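PDB 2XYK: 2-ON-2 hemoglobin from Agrobacterium tumefaciens, which binds haem b as a group II truncated haemoglobin and probably carries or stores oxygen through the haem iron. Local coordinates for the protoporphyrin IX containing Fe site. Numbering follows the deposited sequence.

The protoporphyrin IX containing Fe site. Residues 41-43, 49, 52-53, 56, 67, 76, 79-80, 83, 85, 89-90, 93, 118, 121-122, 125. With HEM (protoporphyrin IX containing Fe), chain B.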
ATOM      1  N   ILE A  41      12.683  -4.058  -8.429  1.00  8.32           N
ATOM      2  CA  ILE A  41      13.095  -2.700  -8.075  1.00  7.89           C
ATOM      3  C   ILE A  41      13.036  -2.445  -6.574  1.00  7.15           C
ATOM      4  O   ILE A  41      13.488  -1.424  -6.108  1.00  6.21           O
ATOM      5  CB  ILE A  41      12.273  -1.603  -8.856  1.00  8.98           C
ATOM      6  CG1 ILE A  41      10.765  -1.671  -8.529  1.00  8.59           C
ATOM      7  CG2 ILE A  41      12.507  -1.732 -10.387  1.00  8.61           C
ATOM      8  CD1 ILE A  41      10.008  -0.367  -8.723  1.00  8.22           C
ATOM      9  N   HIS A  42      12.469  -3.379  -5.832  1.00  7.55           N
ATOM     10  CA  HIS A  42      12.400  -3.273  -4.385  1.00  8.36           C
ATOM     11  C   HIS A  42      13.711  -3.824  -3.813  1.00  8.62           C
ATOM     12  O   HIS A  42      14.412  -4.602  -4.497  1.00  7.88           O
ATOM     13  CB  HIS A  42      11.167  -4.038  -3.822  1.00  6.89           C
ATOM     14  CG  HIS A  42       9.925  -3.205  -3.742  1.00  6.16           C
ATOM     15  ND1 HIS A  42       9.102  -2.982  -4.830  1.00  2.51           N
ATOM     16  CD2 HIS A  42       9.383  -2.511  -2.711  1.00  4.64           C
ATOM     17  CE1 HIS A  42       8.097  -2.204  -4.467  1.00  6.11           C
ATOM     18  NE2 HIS A  42       8.236  -1.913  -3.183  1.00  5.81           N
ATOM     19  N   PRO A  43      14.046  -3.413  -2.567  1.00  9.46           N
ATOM     20  CA  PRO A  43      15.256  -3.923  -1.881  1.00  9.51           C
ATOM     21  C   PRO A  43      15.254  -5.462  -1.758  1.00  9.90           C
ATOM     22  O   PRO A  43      14.177  -6.077  -1.668  1.00  9.30           O
ATOM     23  CB  PRO A  43      15.216  -3.244  -0.497  1.00 10.17           C
ATOM     24  CG  PRO A  43      14.257  -1.965  -0.690  1.00 10.37           C
ATOM     25  CD  PRO A  43      13.281  -2.416  -1.766  1.00  9.20           C
ATOM     26  N   SER A  49      10.813  -2.083   3.765  1.00 11.67           N
ATOM     27  CA  SER A  49       9.723  -1.594   2.882  1.00 11.97           C
ATOM     28  C   SER A  49       8.375  -1.847   3.543  1.00 11.15           C
ATOM     29  O   SER A  49       7.491  -0.998   3.513  1.00 10.84           O
ATOM     30  CB  SER A  49       9.705  -2.330   1.535  1.00 11.41           C
ATOM     31  OG  SER A  49      10.891  -2.084   0.820  1.00 16.22           O
ATOM     32  N   LYS A  52       7.667   0.534   6.525  1.00  9.55           N
ATOM     33  CA  LYS A  52       7.281   1.873   6.068  1.00  8.82           C
ATOM     34  C   LYS A  52       5.859   1.919   5.485  1.00  8.53           C
ATOM     35  O   LYS A  52       5.098   2.848   5.776  1.00  9.06           O
ATOM     36  CB  LYS A  52       8.301   2.425   5.075  1.00  7.96           C
ATOM     37  CG  LYS A  52       9.638   2.776   5.697  1.00 12.34           C
ATOM     38  CD  LYS A  52      10.549   3.439   4.703  1.00 15.70           C
ATOM     39  CE  LYS A  52      10.979   2.451   3.665  1.00 17.63           C
ATOM     40  NZ  LYS A  52      12.196   2.903   2.895  1.00 22.92           N
ATOM     41  N   PHE A  53       5.498   0.922   4.679  1.00  8.08           N
ATOM     42  CA  PHE A  53       4.173   0.885   4.045  1.00  8.79           C
ATOM     43  C   PHE A  53       3.091   0.663   5.088  1.00  8.17           C
ATOM     44  O   PHE A  53       2.045   1.296   5.044  1.00  8.94           O
ATOM     45  CB  PHE A  53       4.110  -0.174   2.932  1.00  8.33           C
ATOM     46  CG  PHE A  53       2.967   0.027   1.948  1.00  8.59           C
ATOM     47  CD1 PHE A  53       2.502   1.308   1.629  1.00  9.32           C
ATOM     48  CD2 PHE A  53       2.367  -1.066   1.336  1.00 10.77           C
ATOM     49  CE1 PHE A  53       1.452   1.498   0.709  1.00  7.05           C
ATOM     50  CE2 PHE A  53       1.297  -0.895   0.415  1.00 10.22           C
ATOM     51  CZ  PHE A  53       0.858   0.371   0.093  1.00  8.74           C
ATOM     52  N   TYR A  56       2.753   3.941   6.766  1.00  7.17           N
ATOM     53  CA  TYR A  56       2.086   4.843   5.829  1.00  7.15           C
ATOM     54  C   TYR A  56       0.590   4.527   5.781  1.00  7.45           C
ATOM     55  O   TYR A  56      -0.230   5.427   5.831  1.00  8.57           O
ATOM     56  CB  TYR A  56       2.664   4.778   4.406  1.00  6.83           C
ATOM     57  CG  TYR A  56       1.882   5.674   3.447  1.00  6.57           C
ATOM     58  CD1 TYR A  56       2.177   7.024   3.363  1.00  8.28           C
ATOM     59  CD2 TYR A  56       0.788   5.189   2.707  1.00  5.75           C
ATOM     60  CE1 TYR A  56       1.438   7.890   2.539  1.00  7.39           C
ATOM     61  CE2 TYR A  56       0.026   6.055   1.860  1.00  4.27           C
ATOM     62  CZ  TYR A  56       0.391   7.397   1.790  1.00  8.59           C
ATOM     63  OH  TYR A  56      -0.283   8.292   0.998  1.00 10.08           O
ATOM     64  N   TYR A  67       3.638   7.254  10.168  1.00  9.56           N
ATOM     65  CA  TYR A  67       4.586   7.442   9.082  1.00  9.01           C
ATOM     66  C   TYR A  67       5.118   8.884   9.144  1.00  9.81           C
ATOM     67  O   TYR A  67       6.324   9.129   9.123  1.00  9.71           O
ATOM     68  CB  TYR A  67       3.930   7.162   7.720  1.00  8.49           C
ATOM     69  CG  TYR A  67       4.874   7.422   6.586  1.00 10.32           C
ATOM     70  CD1 TYR A  67       5.041   8.709   6.082  1.00  9.45           C
ATOM     71  CD2 TYR A  67       5.631   6.386   6.024  1.00  8.99           C
ATOM     72  CE1 TYR A  67       5.931   8.962   5.065  1.00  9.32           C
ATOM     73  CE2 TYR A  67       6.530   6.649   4.985  1.00  9.43           C
ATOM     74  CZ  TYR A  67       6.665   7.940   4.530  1.00  8.96           C
ATOM     75  OH  TYR A  67       7.543   8.222   3.513  1.00 13.44           O
ATOM     76  N   LEU A  76       5.437  11.362  -1.896  1.00  6.66           N
ATOM     77  CA  LEU A  76       5.634  10.051  -2.546  1.00  6.83           C
ATOM     78  C   LEU A  76       6.191  10.069  -3.972  1.00  7.69           C
ATOM     79  O   LEU A  76       7.054   9.263  -4.293  1.00  7.70           O
ATOM     80  CB  LEU A  76       4.409   9.164  -2.477  1.00  5.52           C
ATOM     81  CG  LEU A  76       3.894   8.754  -1.096  1.00  6.32           C
ATOM     82  CD1 LEU A  76       2.711   7.807  -1.297  1.00  3.08           C
ATOM     83  CD2 LEU A  76       5.001   8.112  -0.269  1.00  4.06           C
ATOM     84  N   ARG A  79       9.801  10.435  -3.621  1.00 12.03           N
ATOM     85  CA  ARG A  79      10.418   9.289  -2.947  1.00 11.38           C
ATOM     86  C   ARG A  79      10.506   8.124  -3.923  1.00 10.80           C
ATOM     87  O   ARG A  79      11.456   7.336  -3.877  1.00  9.14           O
ATOM     88  CB  ARG A  79       9.676   8.894  -1.639  1.00 11.71           C
ATOM     89  CG  ARG A  79       9.851   9.928  -0.520  1.00 11.93           C
ATOM     90  CD  ARG A  79       9.268   9.582   0.861  1.00 12.68           C
ATOM     91  NE  ARG A  79       9.909  10.469   1.861  1.00 20.28           N
ATOM     92  CZ  ARG A  79       9.406  10.843   3.036  1.00 22.90           C
ATOM     93  NH1 ARG A  79       8.199  10.456   3.417  1.00 29.44           N
ATOM     94  NH2 ARG A  79      10.095  11.642   3.836  1.00 20.42           N
ATOM     95  N   HIS A  80       9.537   8.059  -4.840  1.00 10.22           N
ATOM     96  CA  HIS A  80       9.464   6.967  -5.821  1.00  9.66           C
ATOM     97  C   HIS A  80      10.301   7.228  -7.052  1.00  9.37           C
ATOM     98  O   HIS A  80      10.588   6.318  -7.815  1.00  7.95           O
ATOM     99  CB  HIS A  80       8.035   6.735  -6.259  1.00  9.03           C
ATOM    100  CG  HIS A  80       7.238   5.943  -5.287  1.00  8.69           C
ATOM    101  ND1 HIS A  80       6.654   6.507  -4.172  1.00  9.58           N
ATOM    102  CD2 HIS A  80       6.937   4.628  -5.249  1.00  6.48           C
ATOM    103  CE1 HIS A  80       6.017   5.571  -3.496  1.00  8.56           C
ATOM    104  NE2 HIS A  80       6.168   4.423  -4.133  1.00 10.77           N
ATOM    105  N   ALA A  83      13.310   4.909  -8.004  1.00 11.89           N
ATOM    106  CA  ALA A  83      13.104   3.624  -8.661  1.00 12.17           C
ATOM    107  C   ALA A  83      12.634   3.888 -10.075  1.00 11.79           C
ATOM    108  O   ALA A  83      11.970   4.888 -10.318  1.00 14.22           O
ATOM    109  CB  ALA A  83      12.088   2.768  -7.904  1.00 10.03           C
ATOM    110  N   ILE A  85      10.087   3.194 -12.539  1.00  9.89           N
ATOM    111  CA  ILE A  85       8.740   2.682 -12.516  1.00  8.82           C
ATOM    112  C   ILE A  85       8.056   2.949 -13.852  1.00  9.01           C
ATOM    113  O   ILE A  85       7.611   4.070 -14.126  1.00  7.66           O
ATOM    114  CB  ILE A  85       7.887   3.275 -11.340  1.00  8.42           C
ATOM    115  CG1 ILE A  85       8.568   3.012  -9.984  1.00  7.67           C
ATOM    116  CG2 ILE A  85       6.464   2.637 -11.353  1.00  5.29           C
ATOM    117  CD1 ILE A  85       8.026   3.807  -8.785  1.00  8.35           C
ATOM    118  N   GLU A  89       5.935  -2.154 -13.698  1.00  9.91           N
ATOM    119  CA  GLU A  89       6.157  -2.069 -12.255  1.00  9.99           C
ATOM    120  C   GLU A  89       4.867  -1.591 -11.647  1.00  9.38           C
ATOM    121  O   GLU A  89       4.434  -2.115 -10.627  1.00  9.33           O
ATOM    122  CB  GLU A  89       7.335  -1.129 -11.891  1.00  9.25           C
ATOM    123  CG  GLU A  89       8.707  -1.693 -12.271  1.00 11.23           C
ATOM    124  CD  GLU A  89       8.959  -1.724 -13.794  1.00 12.58           C
ATOM    125  OE1 GLU A  89       8.413  -0.863 -14.491  1.00 13.28           O
ATOM    126  OE2 GLU A  89       9.695  -2.611 -14.293  1.00 15.85           O
ATOM    127  N   ARG A  90       4.248  -0.617 -12.313  1.00  8.72           N
ATOM    128  CA  ARG A  90       2.980  -0.046 -11.885  1.00  8.29           C
ATOM    129  C   ARG A  90       1.841  -1.071 -11.804  1.00  7.36           C
ATOM    130  O   ARG A  90       1.189  -1.153 -10.771  1.00  5.24           O
ATOM    131  CB  ARG A  90       2.596   1.139 -12.768  1.00  8.85           C
ATOM    132  CG  ARG A  90       1.164   1.694 -12.553  1.00 10.24           C
ATOM    133  CD  ARG A  90       0.710   2.390 -13.874  1.00 12.76           C
ATOM    134  NE  ARG A  90       0.222   1.427 -14.881  1.00 11.86           N
ATOM    135  CZ  ARG A  90       0.213   1.638 -16.197  1.00 10.97           C
ATOM    136  NH1 ARG A  90       0.690   2.766 -16.698  1.00 10.65           N
ATOM    137  NH2 ARG A  90      -0.282   0.714 -17.017  1.00  9.29           N
ATOM    138  N   TRP A  93       2.449  -3.872  -9.106  1.00  5.83           N
ATOM    139  CA  TRP A  93       2.190  -3.324  -7.765  1.00  5.85           C
ATOM    140  C   TRP A  93       0.662  -3.363  -7.516  1.00  5.48           C
ATOM    141  O   TRP A  93       0.169  -3.851  -6.506  1.00  6.43           O
ATOM    142  CB  TRP A  93       2.725  -1.854  -7.716  1.00  4.88           C
ATOM    143  CG  TRP A  93       2.752  -1.205  -6.333  1.00  6.30           C
ATOM    144  CD1 TRP A  93       3.853  -1.033  -5.513  1.00  4.85           C
ATOM    145  CD2 TRP A  93       1.626  -0.671  -5.604  1.00  4.77           C
ATOM    146  NE1 TRP A  93       3.470  -0.403  -4.332  1.00  5.20           N
ATOM    147  CE2 TRP A  93       2.119  -0.164  -4.376  1.00  2.71           C
ATOM    148  CE3 TRP A  93       0.249  -0.560  -5.881  1.00  7.44           C
ATOM    149  CZ2 TRP A  93       1.281   0.432  -3.427  1.00  3.27           C
ATOM    150  CZ3 TRP A  93      -0.590   0.024  -4.927  1.00  5.06           C
ATOM    151  CH2 TRP A  93      -0.069   0.525  -3.727  1.00  5.67           C
ATOM    152  N   VAL A 118      -6.040   4.852  -4.310  1.00  7.39           N
ATOM    153  CA  VAL A 118      -4.740   4.201  -4.324  1.00  6.35           C
ATOM    154  C   VAL A 118      -4.334   3.942  -5.789  1.00  6.74           C
ATOM    155  O   VAL A 118      -3.176   4.124  -6.156  1.00  6.29           O
ATOM    156  CB  VAL A 118      -4.763   2.867  -3.541  1.00  6.55           C
ATOM    157  CG1 VAL A 118      -3.585   1.920  -3.961  1.00  7.12           C
ATOM    158  CG2 VAL A 118      -4.771   3.107  -2.022  1.00  5.67           C
ATOM    159  N   LEU A 121      -3.069   7.054  -7.147  1.00 10.79           N
ATOM    160  CA  LEU A 121      -1.701   7.341  -6.649  1.00 11.16           C
ATOM    161  C   LEU A 121      -0.655   6.528  -7.418  1.00 10.32           C
ATOM    162  O   LEU A 121       0.414   7.047  -7.767  1.00 10.10           O
ATOM    163  CB  LEU A 121      -1.580   7.058  -5.144  1.00 10.59           C
ATOM    164  CG  LEU A 121      -2.083   8.095  -4.145  1.00 13.49           C
ATOM    165  CD1 LEU A 121      -1.861   7.593  -2.712  1.00 15.62           C
ATOM    166  CD2 LEU A 121      -1.415   9.468  -4.359  1.00 12.39           C
ATOM    167  N   ALA A 122      -0.973   5.260  -7.689  1.00  9.99           N
ATOM    168  CA  ALA A 122      -0.022   4.360  -8.364  1.00  9.47           C
ATOM    169  C   ALA A 122       0.305   4.858  -9.762  1.00  9.33           C
ATOM    170  O   ALA A 122       1.462   4.819 -10.175  1.00  8.64           O
ATOM    171  CB  ALA A 122      -0.557   2.927  -8.429  1.00  9.17           C
ATOM    172  N   MET A 125       2.672   7.625  -9.518  1.00  9.93           N
ATOM    173  CA  MET A 125       4.074   7.311  -9.117  1.00 10.71           C
ATOM    174  C   MET A 125       4.889   6.894 -10.316  1.00 10.25           C
ATOM    175  O   MET A 125       6.107   6.934 -10.276  1.00 10.53           O
ATOM    176  CB  MET A 125       4.172   6.177  -8.072  1.00 10.60           C
ATOM    177  CG  MET A 125       3.474   6.449  -6.751  1.00 10.40           C
ATOM    178  SD  MET A 125       4.053   7.976  -5.960  1.00 11.78           S
ATOM    179  CE  MET A 125       2.906   9.210  -6.626  1.00  9.06           C
TER
HETATM  180  CHA HEM B 700       8.381   2.962  -1.262  1.00  7.93           C
HETATM  181  CHB HEM B 700       7.471   0.921  -5.649  1.00  7.46           C
HETATM  182  CHC HEM B 700       3.032   2.957  -5.524  1.00  7.57           C
HETATM  183  CHD HEM B 700       3.604   3.897  -0.815  1.00  9.33           C
HETATM  184  C1A HEM B 700       8.538   2.305  -2.477  1.00  7.85           C
HETATM  185  C2A HEM B 700       9.779   1.765  -3.004  1.00  7.38           C
HETATM  186  C3A HEM B 700       9.540   1.216  -4.201  1.00  8.30           C
HETATM  187  C4A HEM B 700       8.124   1.365  -4.491  1.00  8.68           C
HETATM  188  CMA HEM B 700      10.542   0.515  -5.175  1.00  7.20           C
HETATM  189  CAA HEM B 700      11.127   1.853  -2.246  1.00 10.55           C
HETATM  190  CBA HEM B 700      11.111   0.759  -1.150  1.00 18.79           C
HETATM  191  CGA HEM B 700      11.983   1.051   0.072  1.00 24.03           C
HETATM  192  O1A HEM B 700      12.495   2.188   0.288  1.00 27.20           O
HETATM  193  O2A HEM B 700      12.167   0.111   0.883  1.00 25.49           O
HETATM  194  C1B HEM B 700       6.198   1.315  -6.037  1.00  7.48           C
HETATM  195  C2B HEM B 700       5.514   1.053  -7.300  1.00  6.91           C
HETATM  196  C3B HEM B 700       4.291   1.627  -7.237  1.00  8.46           C
HETATM  197  C4B HEM B 700       4.159   2.263  -5.941  1.00  9.28           C
HETATM  198  CMB HEM B 700       6.063   0.256  -8.495  1.00  4.60           C
HETATM  199  CAB HEM B 700       3.167   1.658  -8.307  1.00  6.61           C
HETATM  200  CBB HEM B 700       3.276   2.443  -9.382  1.00  8.47           C
HETATM  201  C1C HEM B 700       2.772   3.351  -4.241  1.00  7.39           C
HETATM  202  C2C HEM B 700       1.516   3.855  -3.754  1.00  7.54           C
HETATM  203  C3C HEM B 700       1.650   4.111  -2.444  1.00  6.45           C
HETATM  204  C4C HEM B 700       3.018   3.779  -2.072  1.00  8.91           C
HETATM  205  CMC HEM B 700       0.284   4.030  -4.674  1.00  8.25           C
HETATM  206  CAC HEM B 700       0.557   4.678  -1.492  1.00  8.65           C
HETATM  207  CBC HEM B 700      -0.642   4.063  -1.382  1.00  6.69           C
HETATM  208  C1D HEM B 700       4.946   3.832  -0.487  1.00 10.83           C
HETATM  209  C2D HEM B 700       5.557   4.269   0.761  1.00  7.19           C
HETATM  210  C3D HEM B 700       7.041   3.980   0.615  1.00  9.78           C
HETATM  211  C4D HEM B 700       7.196   3.400  -0.697  1.00 10.62           C
HETATM  212  CMD HEM B 700       4.835   4.887   1.983  1.00  9.87           C
HETATM  213  CAD HEM B 700       8.159   4.255   1.651  1.00  9.59           C
HETATM  214  CBD HEM B 700       8.626   5.675   1.310  1.00 13.31           C
HETATM  215  CGD HEM B 700       9.859   6.060   2.098  1.00 12.77           C
HETATM  216  O1D HEM B 700      10.995   5.674   1.710  1.00 11.84           O
HETATM  217  O2D HEM B 700       9.678   6.749   3.121  1.00 13.39           O
HETATM  218  NA  HEM B 700       7.548   2.042  -3.405  1.00  9.79           N
HETATM  219  NB  HEM B 700       5.327   2.038  -5.235  1.00  6.66           N
HETATM  220  NC  HEM B 700       3.671   3.323  -3.203  1.00  6.69           N
HETATM  221  ND  HEM B 700       5.943   3.325  -1.301  1.00  9.32           N
HETATM  222 FE   HEM B 700       5.617   2.719  -3.274  1.00  8.01          FE
HETATM  223  O   HOH W   1       5.052   1.029  -2.522  1.00  4.23           O
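The haem lies between the distal and proximal sides of a truncated globin's pocket, most of its surface buried. His80 NE2, of the proximal histidine, bonds HEM FE at 2.0 Å; water 1 fills the opposite position, 177° from it, completing a near-octahedral sphere. The imidazole's other nitrogen, ND1, donates in the ring plane to Leu76 O at 2.8 Å, from above the carbonyl plane; this bond fixes the ring's rotation and may make it a stronger donor to iron. Met125 CG covers one imidazole face.

Packing is close on the distal face. Trp93, its CG anti to the backbone N (chi1 -170°), lays its indole nearly flat over two pyrroles, the five-membered ring 13° from the ring containing NB, while NE1 hydrogen-bonds water 1 at 2.8 Å. His42 stacks over the ring containing NA, its NE2 3.5 Å from HEM C4A, and Phe53 turns its edge towards the ring containing NC.

The propionate side is polar, held by directed bonds at the tips. Ser49 OG donates to HEM O2A at 2.5 Å. Lys52, bent at chi3, brings NZ between the two propionates, 2.7 Å from HEM O1A and 3.2 Å from HEM O1D. Tyr67 OH reaches HEM O2D tip to tip at 2.6 Å, whereas the extended Arg79 is the loose element, in a longer salt bridge to it.

Helices 47-60 and 87-104 supply distal residues, and 76-80 and 108-125 proximal ones, in the 2-on-2 globin fold.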